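Local coordinates for protein type-iv like competence pilin ttha1218 (Thermus thermophilus, PDB 5G25) that probably acts as a pseudopilin-like pilin of the type IV pilus system for DNA uptake in natural competence, represented here by its part lacking the N-terminal segment, at residues 51-56 and 62-67; 21-26 and 31-36. All coordinates share one frame; numbering follows the deposited sequence.

The two contacts follow one another along the chain and do not touch, their nearest atoms being about 8 Å apart and their centres 18 Å. Contact 2 (21-26 with 31-36) lies partly buried near the middle of the domain, where the end of helix 11-24 meets the short helix 30-33 against the sheet; leucine packing dominates it, with a salt bridge inside 21-26 on the outer side. Contact 1 (51-56 with 62-67) is a surface contact at the far end of strand 43-54, closed by a disulfide and by polar turn chemistry. Strand 43-54 serves both: it carries C52 of contact 1 and C47, the disulfide partner of C34 in contact 2.

Contact 1 (51-56 and 62-67); sequences PCNVAQ and CPTAGD
C52 and C62 both hold SG anti to the carbonyl carbon and beside the backbone N, which turns the two sulfurs toward each other at the point where their CA atoms come closest, 4.4 Å apart. The C52 SG to C62 SG bond of 2.0 Å is twisted to a chi3 of 111°. Just beyond it the chain runs through a cis peptide before P63, and P51 O takes a weak hydrogen bond from T64 N at 3.1 Å, with P63 CA-H lying against the same oxygen. T64 is the hub of the polar half. Its OG1 stands anti to its own N (chi1 -177°), accepts from G66 N at 2.7 Å to make an ST turn, and donates to D67 O at 2.8 Å, meeting that oxygen from above the carbonyl plane. The N53 side chain slants across T64, its CB 3.3 Å from T64 OG1, while the N53 amide turns so that OD1 accepts from V54 N, and a water links N53 ND2, weakly, with A65 N. Outside the two segments, C52 pairs through its backbone with R69 and A70, and its side chain rests on Q72 of strand 70-77. The chemistry implies a surface loop tied to the strand by the disulfide and a weak backbone bond, while the threonine hydroxyl shapes the turn internally.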
# COMPACT_ATOMS: atom_id res chain seq x y z
N PRO A 51 -2.47 7.26 -4.54
CA PRO A 51 -3.94 7.31 -4.61
C PRO A 51 -4.47 6.89 -5.99
O PRO A 51 -3.89 7.26 -7.02
CB PRO A 51 -4.25 8.78 -4.35
CG PRO A 51 -3.04 9.51 -4.84
CD PRO A 51 -1.87 8.60 -4.52
N CYS A 52 -5.55 6.10 -6.00
CA CYS A 52 -6.17 5.60 -7.24
C CYS A 52 -7.65 5.92 -7.27
O CYS A 52 -8.32 5.92 -6.23
CB CYS A 52 -6.03 4.10 -7.39
SG CYS A 52 -4.35 3.45 -7.35
N ASN A 53 -8.15 6.20 -8.47
CA ASN A 53 -9.58 6.23 -8.67
C ASN A 53 -10.08 4.83 -8.96
O ASN A 53 -9.32 3.94 -9.38
CB ASN A 53 -9.97 7.14 -9.83
CG ASN A 53 -11.33 7.78 -9.64
OD1 ASN A 53 -12.13 7.38 -8.78
ND2 ASN A 53 -11.59 8.79 -10.44
N VAL A 54 -11.37 4.64 -8.75
CA VAL A 54 -12.04 3.37 -9.08
C VAL A 54 -13.27 3.66 -9.90
O VAL A 54 -14.17 4.33 -9.42
CB VAL A 54 -12.47 2.63 -7.80
CG1 VAL A 54 -13.37 1.44 -8.13
CG2 VAL A 54 -11.23 2.17 -7.03
N ALA A 55 -13.31 3.18 -11.14
CA ALA A 55 -14.48 3.46 -12.00
C ALA A 55 -15.73 2.73 -11.50
O ALA A 55 -15.64 1.83 -10.66
CB ALA A 55 -14.20 3.09 -13.45
N GLN A 56 -16.89 3.11 -12.02
CA GLN A 56 -18.14 2.41 -11.69
C GLN A 56 -18.07 0.92 -12.00
O GLN A 56 -18.73 0.13 -11.34
CB GLN A 56 -19.33 3.06 -12.40
CG GLN A 56 -19.84 4.29 -11.67
CD GLN A 56 -21.08 4.88 -12.31
OE1 GLN A 56 -21.47 4.47 -13.41
NE2 GLN A 56 -21.71 5.82 -11.62
N CYS A 62 -4.42 4.75 -11.57
CA CYS A 62 -3.36 5.14 -10.63
C CYS A 62 -2.24 5.89 -11.38
O CYS A 62 -1.67 5.34 -12.33
CB CYS A 62 -2.79 3.91 -9.92
SG CYS A 62 -4.04 2.76 -9.24
N PRO A 63 -1.93 7.13 -10.97
CA PRO A 63 -2.60 7.91 -9.93
C PRO A 63 -3.97 8.39 -10.39
O PRO A 63 -4.31 8.27 -11.56
CB PRO A 63 -1.66 9.12 -9.71
CG PRO A 63 -0.37 8.76 -10.36
CD PRO A 63 -0.75 7.85 -11.50
N THR A 64 -4.75 8.91 -9.46
CA THR A 64 -6.07 9.38 -9.78
C THR A 64 -6.01 10.78 -10.32
O THR A 64 -5.18 11.57 -9.90
CB THR A 64 -7.00 9.40 -8.56
OG1 THR A 64 -8.30 9.81 -8.98
CG2 THR A 64 -6.49 10.37 -7.45
N ALA A 65 -6.91 11.07 -11.26
CA ALA A 65 -7.15 12.44 -11.68
C ALA A 65 -8.24 13.09 -10.81
O ALA A 65 -8.50 14.29 -10.95
CB ALA A 65 -7.56 12.46 -13.15
N GLY A 66 -8.88 12.32 -9.93
CA GLY A 66 -9.98 12.84 -9.12
C GLY A 66 -10.07 12.18 -7.76
O GLY A 66 -9.12 12.26 -6.97
N ASP A 67 -11.19 11.51 -7.49
CA ASP A 67 -11.45 10.91 -6.18
C ASP A 67 -10.42 9.85 -5.86
O ASP A 67 -9.91 9.16 -6.74
CB ASP A 67 -12.82 10.27 -6.11
CG ASP A 67 -13.93 11.21 -6.48
OD1 ASP A 67 -14.05 12.27 -5.81
OD2 ASP A 67 -14.66 10.90 -7.44
O HOH W 1 -9.12 9.42 -12.67

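Contact 2 (21-26 and 31-36); sequences ERLRQD and PALCNG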
# COMPACT_ATOMS: atom_id res chain seq x y z
N GLU A 21 -0.84 -6.39 5.49
CA GLU A 21 -2.15 -6.75 6.05
C GLU A 21 -2.53 -5.69 7.06
O GLU A 21 -3.67 -5.29 7.15
CB GLU A 21 -2.06 -8.14 6.70
CG GLU A 21 -3.31 -8.63 7.42
CD GLU A 21 -4.48 -8.90 6.48
OE1 GLU A 21 -4.26 -9.32 5.31
OE2 GLU A 21 -5.64 -8.69 6.92
N ARG A 22 -1.55 -5.19 7.81
CA ARG A 22 -1.82 -4.10 8.73
C ARG A 22 -2.35 -2.85 8.02
O ARG A 22 -3.24 -2.16 8.54
CB ARG A 22 -0.55 -3.78 9.50
CG ARG A 22 -0.69 -2.56 10.39
CD ARG A 22 -1.73 -2.78 11.47
NE ARG A 22 -1.81 -1.61 12.35
CZ ARG A 22 -2.41 -0.47 12.04
NH1 ARG A 22 -3.02 -0.33 10.88
NH2 ARG A 22 -2.41 0.56 12.91
N LEU A 23 -1.83 -2.55 6.83
CA LEU A 23 -2.34 -1.42 6.04
C LEU A 23 -3.73 -1.69 5.49
O LEU A 23 -4.57 -0.78 5.44
CB LEU A 23 -1.42 -1.09 4.87
CG LEU A 23 -0.03 -0.58 5.24
CD1 LEU A 23 0.83 -0.47 3.99
CD2 LEU A 23 -0.13 0.76 5.95
N ARG A 24 -3.98 -2.92 5.11
CA ARG A 24 -5.26 -3.27 4.50
C ARG A 24 -6.38 -3.15 5.53
O ARG A 24 -7.49 -2.80 5.19
CB ARG A 24 -5.24 -4.68 3.90
CG ARG A 24 -6.51 -4.97 3.10
CD ARG A 24 -6.59 -6.39 2.58
NE ARG A 24 -5.37 -6.78 1.87
CZ ARG A 24 -5.01 -6.35 0.66
NH1 ARG A 24 -5.76 -5.48 -0.02
NH2 ARG A 24 -3.88 -6.78 0.13
N GLN A 25 -6.07 -3.37 6.80
CA GLN A 25 -7.05 -3.12 7.87
C GLN A 25 -7.26 -1.64 8.18
O GLN A 25 -8.17 -1.31 8.91
CB GLN A 25 -6.61 -3.81 9.15
CG GLN A 25 -6.48 -5.32 9.01
CD GLN A 25 -5.71 -5.96 10.15
OE1 GLN A 25 -5.16 -5.27 11.01
NE2 GLN A 25 -5.65 -7.28 10.15
N ASP A 26 -6.42 -0.73 7.64
CA ASP A 26 -6.44 0.67 8.09
C ASP A 26 -6.35 1.58 6.88
O ASP A 26 -5.42 2.39 6.77
CB ASP A 26 -5.27 0.88 9.06
CG ASP A 26 -5.37 2.14 9.91
OD1 ASP A 26 -6.22 3.01 9.67
OD2 ASP A 26 -4.56 2.26 10.86
N PRO A 31 -2.09 7.02 4.39
CA PRO A 31 -1.25 8.20 4.07
C PRO A 31 -0.14 8.49 5.12
O PRO A 31 0.90 9.06 4.78
CB PRO A 31 -2.26 9.35 4.03
CG PRO A 31 -3.57 8.69 3.73
CD PRO A 31 -3.53 7.33 4.35
N ALA A 32 -0.40 8.10 6.36
CA ALA A 32 0.54 8.24 7.48
C ALA A 32 1.41 7.00 7.71
O ALA A 32 2.61 7.12 7.96
CB ALA A 32 -0.23 8.53 8.76
N LEU A 33 0.82 5.82 7.61
CA LEU A 33 1.55 4.58 7.85
C LEU A 33 2.44 4.13 6.69
O LEU A 33 3.35 3.33 6.91
CB LEU A 33 0.55 3.44 8.14
CG LEU A 33 -0.36 3.65 9.33
CD1 LEU A 33 -1.51 2.63 9.28
CD2 LEU A 33 0.47 3.51 10.61
N CYS A 34 2.14 4.58 5.47
CA CYS A 34 2.87 4.15 4.28
C CYS A 34 3.37 5.43 3.64
O CYS A 34 2.74 5.99 2.77
CB CYS A 34 1.97 3.37 3.33
SG CYS A 34 2.80 2.80 1.80
N ASN A 35 4.51 5.90 4.12
CA ASN A 35 4.96 7.27 3.85
C ASN A 35 6.50 7.38 3.89
O ASN A 35 7.07 8.19 4.64
CB ASN A 35 4.34 8.21 4.90
CG ASN A 35 4.53 9.67 4.57
OD1 ASN A 35 4.55 10.05 3.42
ND2 ASN A 35 4.67 10.50 5.59
N GLY A 36 7.15 6.54 3.10
CA GLY A 36 8.62 6.51 3.06
C GLY A 36 9.28 5.38 3.83
O GLY A 36 8.76 4.27 3.91
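L23 and L33 form the close-packed part of this contact, running antiparallel alongside each other so that L23 CD2 comes within 3.5 Å of L33 CB. With its CG anti to the carbonyl carbon, L23 sends CD2 to L33 and its other methyl, CD1, to C34, touching C34 CB at 4.1 Å. L23 and C34 are buried, and the packing here is wholly apolar. Toward solvent, where R22 is exposed and L33 partly so, the contact is looser, and R22 and D26 each bury little surface against L33. There L33 CD1 rests against the salt-bridged pair, 3.5 Å from D26 OD2 and 3.7 Å from R22 NH1, and both side chains lie roughly perpendicular to that of L33. The R22 chain bends at chi2 (63°), which carries its guanidinium forward, toward D26 four residues on. R22 NH1 donates to D26 OD2 at 3.0 Å in a nearly straight salt bridge (160°); OD2 lies at the guanidinium edge, in its plane, and offers its anti lone pair, while NH2 adds a weak bond to the same oxygen. D26 OD1 reaches the connecting turn through a weak hydrogen bond to G29 N. An alanine in place of D26 would probably leave the R22 guanidinium without its mate, free to swing away from L33 CD1, and G29 N without its weak acceptor. The sheet packs against both helices: L23 and C34 rest on V73 of strand 70-77, L23 also on C47 and C34 on A49, and the C34-C47 disulfide joins the end of helix 30-33 to strand 43-54.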